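Local coordinates for topoisomerase I-like protein (Leishmania donovani, PDB 2B9S) that probably relaxes supercoiled DNA as the large subunit of a heterodimeric type IB topoisomerase, nicking one strand and resealing it, at residues Ala275-Ala280 against Asp362-Thr367; Val321-Leu326 against Asn335-Leu340. One frame throughout, in Å; residues are numbered along the deposited sequence.

Contact 1 of 2, residues Ala275-Ala280 against Asp362-Thr367; sequences AQRAVA and DQLNPT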
loop_
_atom_site.group_PDB
_atom_site.type_symbol
_atom_site.label_atom_id
_atom_site.label_comp_id
_atom_site.label_asym_id
_atom_site.label_seq_id
_atom_site.Cartn_x
_atom_site.Cartn_y
_atom_site.Cartn_z
ATOM N N ALA D 275 -22.442 -22.268 4.031
ATOM C CA ALA D 275 -22.647 -22.177 2.578
ATOM C C ALA D 275 -22.075 -20.883 1.997
ATOM O O ALA D 275 -21.483 -20.900 0.916
ATOM C CB ALA D 275 -24.127 -22.320 2.219
ATOM N N GLN D 276 -22.270 -19.778 2.725
ATOM C CA GLN D 276 -21.705 -18.463 2.381
ATOM C C GLN D 276 -20.174 -18.466 2.451
ATOM O O GLN D 276 -19.505 -17.997 1.516
ATOM C CB GLN D 276 -22.274 -17.360 3.291
ATOM C CG GLN D 276 -23.698 -16.958 2.944
ATOM C CD GLN D 276 -24.203 -15.752 3.706
ATOM O OE1 GLN D 276 -23.506 -15.178 4.529
ATOM N NE2 GLN D 276 -25.425 -15.367 3.432
ATOM N N ARG D 277 -19.647 -18.998 3.562
ATOM C CA ARG D 277 -18.203 -19.250 3.745
ATOM C C ARG D 277 -17.581 -20.010 2.561
ATOM O O ARG D 277 -16.484 -19.653 2.101
ATOM C CB ARG D 277 -17.942 -19.996 5.059
ATOM C CG ARG D 277 -16.481 -19.983 5.523
ATOM C CD ARG D 277 -16.340 -20.633 6.898
ATOM N NE ARG D 277 -16.676 -22.064 6.850
ATOM C CZ ARG D 277 -16.852 -22.850 7.912
ATOM N NH1 ARG D 277 -16.735 -22.375 9.154
ATOM N NH2 ARG D 277 -17.147 -24.127 7.721
ATOM N N ALA D 278 -18.302 -21.023 2.062
ATOM C CA ALA D 278 -17.897 -21.834 0.891
ATOM C C ALA D 278 -17.799 -21.060 -0.425
ATOM O O ALA D 278 -16.843 -21.232 -1.184
ATOM C CB ALA D 278 -18.854 -23.024 0.726
ATOM N N VAL D 279 -18.799 -20.233 -0.716
ATOM C CA VAL D 279 -18.790 -19.416 -1.941
ATOM C C VAL D 279 -17.696 -18.335 -1.867
ATOM O O VAL D 279 -17.050 -18.011 -2.877
ATOM C CB VAL D 279 -20.204 -18.827 -2.231
ATOM C CG1 VAL D 279 -20.217 -17.937 -3.458
ATOM C CG2 VAL D 279 -21.224 -19.969 -2.402
ATOM N N ALA D 280 -17.469 -17.805 -0.662
ATOM C CA ALA D 280 -16.446 -16.779 -0.462
ATOM C C ALA D 280 -15.074 -17.377 -0.686
ATOM O O ALA D 280 -14.243 -16.794 -1.406
ATOM C CB ALA D 280 -16.556 -16.147 0.919
ATOM N N ASP D 362 -24.000 -11.664 4.226
ATOM C CA ASP D 362 -24.394 -11.025 5.486
ATOM C C ASP D 362 -24.099 -11.849 6.759
ATOM O O ASP D 362 -24.031 -11.305 7.861
ATOM C CB ASP D 362 -25.873 -10.589 5.430
ATOM C CG ASP D 362 -26.861 -11.757 5.564
ATOM O OD1 ASP D 362 -26.934 -12.640 4.662
ATOM O OD2 ASP D 362 -27.592 -11.753 6.583
ATOM N N GLN D 363 -23.911 -13.154 6.578
ATOM C CA GLN D 363 -23.625 -14.082 7.669
ATOM C C GLN D 363 -22.150 -14.546 7.682
ATOM O O GLN D 363 -21.821 -15.541 8.330
ATOM C CB GLN D 363 -24.587 -15.283 7.585
ATOM C CG GLN D 363 -26.082 -14.911 7.753
ATOM C CD GLN D 363 -26.372 -14.234 9.083
ATOM O OE1 GLN D 363 -25.975 -14.736 10.132
ATOM N NE2 GLN D 363 -27.067 -13.093 9.048
ATOM N N LEU D 364 -21.283 -13.826 6.970
ATOM C CA LEU D 364 -19.840 -14.134 6.900
ATOM C C LEU D 364 -18.933 -12.888 7.061
ATOM O O LEU D 364 -19.059 -11.921 6.302
ATOM C CB LEU D 364 -19.505 -14.808 5.550
ATOM C CG LEU D 364 -18.016 -15.079 5.248
ATOM C CD1 LEU D 364 -17.444 -16.240 6.096
ATOM C CD2 LEU D 364 -17.795 -15.329 3.780
ATOM N N ASN D 365 -18.009 -12.920 8.014
ATOM C CA ASN D 365 -16.970 -11.877 8.088
ATOM C C ASN D 365 -15.550 -12.444 7.889
ATOM O O ASN D 365 -15.374 -13.653 7.936
ATOM C CB ASN D 365 -17.101 -11.016 9.372
ATOM C CG ASN D 365 -16.778 -11.782 10.631
ATOM O OD1 ASN D 365 -15.777 -12.514 10.698
ATOM N ND2 ASN D 365 -17.617 -11.616 11.652
ATOM N N PRO D 366 -14.548 -11.579 7.604
ATOM C CA PRO D 366 -13.179 -12.075 7.360
ATOM C C PRO D 366 -12.572 -12.904 8.502
ATOM O O PRO D 366 -11.857 -13.862 8.243
ATOM C CB PRO D 366 -12.390 -10.783 7.109
ATOM C CG PRO D 366 -13.435 -9.837 6.528
ATOM C CD PRO D 366 -14.616 -10.111 7.415
ATOM N N THR D 367 -12.877 -12.541 9.744
ATOM C CA THR D 367 -12.439 -13.285 10.936
ATOM C C THR D 367 -12.862 -14.764 10.921
ATOM O O THR D 367 -12.066 -15.643 11.223
ATOM C CB THR D 367 -12.953 -12.584 12.213
ATOM O OG1 THR D 367 -12.091 -11.488 12.510
ATOM C CG2 THR D 367 -12.961 -13.511 13.400
#
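Gln276, on helix 272-287, reaches the loop that leads into helix 366-373 and holds it with its terminal amide. Its CG lies anti to the carbonyl carbon (chi1 -75°), and the chain is extended beyond it. OE1 of Gln276 accepts the backbone N of Gln363 at 2.9 Å. The donor lies in the carbonyl plane, on a lone pair, but the bond is bent. NE2 of Gln276 makes a weak hydrogen bond to OD1 of Asp362, 3.4 Å long though nearly straight. The amide and carboxylate planes are 65° apart. The other carboxylate oxygen of Asp362, OD2, takes NE2 of Gln363 from above the carboxylate plane at 2.9 Å.

Both segments belong to the catalytic core of the type IB topoisomerase. Asn365 is the N-cap residue of helix 366-373, whose Thr367 packs on a thymine base of the bound DNA. Leu364 joins this loop to the helix flank. Its CG is anti to the backbone N (chi1 174°), and the two methyls divide the contact. CD1 of Leu364 lies 3.9 Å from both CA and CG of Arg277, the two side chains crossing at about a right angle. CD2 of Leu364 meets CB of Ala280 at 3.2 Å, closer than two carbons normally sit. Leu369 of helix 366-373 also packs on Leu364 and Ala280.

Contact 2 of 2, residues Val321-Leu326 against Asn335-Leu340; sequences VRFDFL and NDVAVL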
loop_
_atom_site.group_PDB
_atom_site.type_symbol
_atom_site.label_atom_id
_atom_site.label_comp_id
_atom_site.label_asym_id
_atom_site.label_seq_id
_atom_site.Cartn_x
_atom_site.Cartn_y
_atom_site.Cartn_z
ATOM N N VAL D 321 -21.618 -15.135 -13.961
ATOM C CA VAL D 321 -21.744 -14.006 -13.046
ATOM C C VAL D 321 -20.924 -12.846 -13.588
ATOM O O VAL D 321 -19.745 -12.994 -13.860
ATOM C CB VAL D 321 -21.298 -14.343 -11.614
ATOM C CG1 VAL D 321 -21.787 -13.266 -10.630
ATOM C CG2 VAL D 321 -21.834 -15.683 -11.186
ATOM N N ARG D 322 -21.585 -11.712 -13.792
ATOM C CA ARG D 322 -20.933 -10.441 -14.075
ATOM C C ARG D 322 -20.666 -9.656 -12.771
ATOM O O ARG D 322 -21.609 -9.161 -12.126
ATOM C CB ARG D 322 -21.803 -9.601 -14.997
ATOM C CG ARG D 322 -21.181 -8.289 -15.383
ATOM C CD ARG D 322 -21.886 -7.688 -16.570
ATOM N NE ARG D 322 -21.657 -8.469 -17.786
ATOM C CZ ARG D 322 -22.326 -8.316 -18.935
ATOM N NH1 ARG D 322 -23.289 -7.409 -19.049
ATOM N NH2 ARG D 322 -22.036 -9.091 -19.976
ATOM N N PHE D 323 -19.382 -9.556 -12.413
ATOM C CA PHE D 323 -18.883 -8.721 -11.304
ATOM C C PHE D 323 -18.615 -7.284 -11.777
ATOM O O PHE D 323 -18.004 -7.080 -12.820
ATOM C CB PHE D 323 -17.564 -9.297 -10.772
ATOM C CG PHE D 323 -17.708 -10.609 -10.045
ATOM C CD1 PHE D 323 -17.756 -10.642 -8.657
ATOM C CD2 PHE D 323 -17.778 -11.810 -10.747
ATOM C CE1 PHE D 323 -17.879 -11.842 -7.973
ATOM C CE2 PHE D 323 -17.908 -13.009 -10.076
ATOM C CZ PHE D 323 -17.963 -13.029 -8.687
ATOM N N ASP D 324 -19.061 -6.290 -11.019
ATOM C CA ASP D 324 -18.666 -4.897 -11.293
ATOM C C ASP D 324 -18.609 -4.097 -9.996
ATOM O O ASP D 324 -19.642 -3.765 -9.397
ATOM C CB ASP D 324 -19.607 -4.244 -12.307
ATOM C CG ASP D 324 -19.137 -2.864 -12.765
ATOM O OD1 ASP D 324 -18.070 -2.361 -12.321
ATOM O OD2 ASP D 324 -19.861 -2.272 -13.585
ATOM N N PHE D 325 -17.397 -3.813 -9.538
ATOM C CA PHE D 325 -17.235 -3.159 -8.230
ATOM C C PHE D 325 -15.903 -2.449 -8.104
ATOM O O PHE D 325 -14.938 -2.781 -8.805
ATOM C CB PHE D 325 -17.438 -4.176 -7.083
ATOM C CG PHE D 325 -16.365 -5.231 -6.992
ATOM C CD1 PHE D 325 -15.149 -4.960 -6.351
ATOM C CD2 PHE D 325 -16.572 -6.508 -7.528
ATOM C CE1 PHE D 325 -14.131 -5.953 -6.258
ATOM C CE2 PHE D 325 -15.574 -7.505 -7.460
ATOM C CZ PHE D 325 -14.349 -7.226 -6.813
ATOM N N LEU D 326 -15.838 -1.478 -7.197
ATOM C CA LEU D 326 -14.570 -0.822 -6.871
ATOM C C LEU D 326 -13.925 -1.577 -5.721
ATOM O O LEU D 326 -14.548 -1.794 -4.666
ATOM C CB LEU D 326 -14.779 0.668 -6.522
ATOM C CG LEU D 326 -15.480 1.549 -7.581
ATOM C CD1 LEU D 326 -15.660 2.961 -7.051
ATOM C CD2 LEU D 326 -14.740 1.585 -8.937
ATOM N N ASN D 335 -15.560 -8.296 -14.525
ATOM C CA ASN D 335 -15.313 -9.649 -14.993
ATOM C C ASN D 335 -16.593 -10.440 -15.150
ATOM O O ASN D 335 -17.446 -10.433 -14.253
ATOM C CB ASN D 335 -14.366 -10.397 -14.042
ATOM C CG ASN D 335 -13.636 -11.559 -14.721
ATOM O OD1 ASN D 335 -13.658 -11.700 -15.953
ATOM N ND2 ASN D 335 -12.969 -12.383 -13.920
ATOM N N ASP D 336 -16.712 -11.123 -16.293
ATOM C CA ASP D 336 -17.762 -12.130 -16.515
ATOM C C ASP D 336 -17.183 -13.498 -16.240
ATOM O O ASP D 336 -16.204 -13.893 -16.873
ATOM C CB ASP D 336 -18.284 -12.072 -17.947
ATOM C CG ASP D 336 -19.079 -10.822 -18.226
ATOM O OD1 ASP D 336 -19.516 -10.663 -19.381
ATOM O OD2 ASP D 336 -19.277 -10.002 -17.302
ATOM N N VAL D 337 -17.773 -14.205 -15.283
ATOM C CA VAL D 337 -17.202 -15.441 -14.763
ATOM C C VAL D 337 -18.215 -16.575 -14.861
ATOM O O VAL D 337 -19.334 -16.468 -14.334
ATOM C CB VAL D 337 -16.750 -15.298 -13.260
ATOM C CG1 VAL D 337 -16.054 -16.562 -12.765
ATOM C CG2 VAL D 337 -15.828 -14.108 -13.080
ATOM N N ALA D 338 -17.812 -17.657 -15.532
ATOM C CA ALA D 338 -18.601 -18.866 -15.601
ATOM C C ALA D 338 -18.329 -19.671 -14.344
ATOM O O ALA D 338 -17.205 -20.120 -14.117
ATOM C CB ALA D 338 -18.242 -19.663 -16.855
ATOM N N VAL D 339 -19.342 -19.825 -13.501
ATOM C CA VAL D 339 -19.158 -20.504 -12.212
ATOM C C VAL D 339 -19.805 -21.876 -12.204
ATOM O O VAL D 339 -20.677 -22.181 -13.040
ATOM C CB VAL D 339 -19.695 -19.656 -10.997
ATOM C CG1 VAL D 339 -18.967 -18.301 -10.897
ATOM C CG2 VAL D 339 -21.200 -19.459 -11.079
ATOM N N LEU D 340 -19.386 -22.700 -11.242
ATOM C CA LEU D 340 -20.078 -23.952 -10.958
ATOM C C LEU D 340 -21.590 -23.697 -10.855
ATOM O O LEU D 340 -22.005 -22.689 -10.283
ATOM C CB LEU D 340 -19.541 -24.578 -9.673
ATOM C CG LEU D 340 -18.057 -24.959 -9.650
ATOM C CD1 LEU D 340 -17.696 -25.629 -8.343
ATOM C CD2 LEU D 340 -17.688 -25.861 -10.848
#
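Val321 and Val337 form an antiparallel hydrogen-bonded pair, with two backbone bonds between them. N of Val321 gives its hydrogen to O of Val337 at 2.7 Å, and N of Val337 returns one to O of Val321 at the same length. Phe323 and Asn335 are paired in the same way. N of Phe323 to O of Asn335 is 2.8 Å, while N of Asn335 to O of Phe323 is longer, at 3.2 Å. Two acceptors also receive weaker CA-H...O contacts: Val321 O from CA of Asp336, and Asn335 O from CA of Arg322.

The two strands, 320-326 and 332-338, make a beta hairpin in the three-stranded antiparallel sheet of the catalytic core. Strand 320-326 is the middle one. Arg322 therefore turns its backbone to Gln314 of the neighbouring strand 313-315, and faces Asp336 in a non-hydrogen-bonded pair.

The side chains of Arg322 and Asp336 lie side by side and point the same way. They form a side-on, two-nitrogen salt bridge. NE of Arg322 gives its hydrogen to OD2 of Asp336 at 2.9 Å, and NH2 of Arg322 gives one to OD1 of Asp336 at 3.0 Å. Both oxygens are approached on the syn side, and the guanidinium and carboxylate planes are only 15° apart. OD2 of Asp324 has its own salt bridge, to NH2 of Arg332. The backbone of Val339 is hydrogen-bonded to Asn319.

The opposite face carries Val321, Phe323, Val337 and Asn335; its side-chain contacts across the strands are mostly apolar. CG2 of Val337 lies 3.8 Å from CD2 of Phe323, obliquely to the ring. CG2 of Val321 touches CG2 of Val339, just past the strand. Helix 272-287 covers this side through Phe283, which meets the Phe323 ring edge-to-face, and Leu287. ND2 of Asn335 is hydrogen-bonded to OH of Tyr333.

Contacts 1 and 2 lie in the same catalytic core, on the same side of the chain's centre. Their centres are about 18 Å apart and their nearest atoms about 8 Å apart, so they do not touch. Along the chain, segment 275-280 comes first, the hairpin of contact 2 follows, and segment 362-367 comes last. Helix 272-287 links the two sites. Its 275-280 part binds the loop before helix 366-373. Further along, Leu287 packs on the hairpin, and Tyr282 on Val339 just past it. One helix thus bridges the three-stranded sheet and a DNA-contacting segment. The vanadate pocket of Arg290, Lys328, Arg386 and His429 involves none of the four segments.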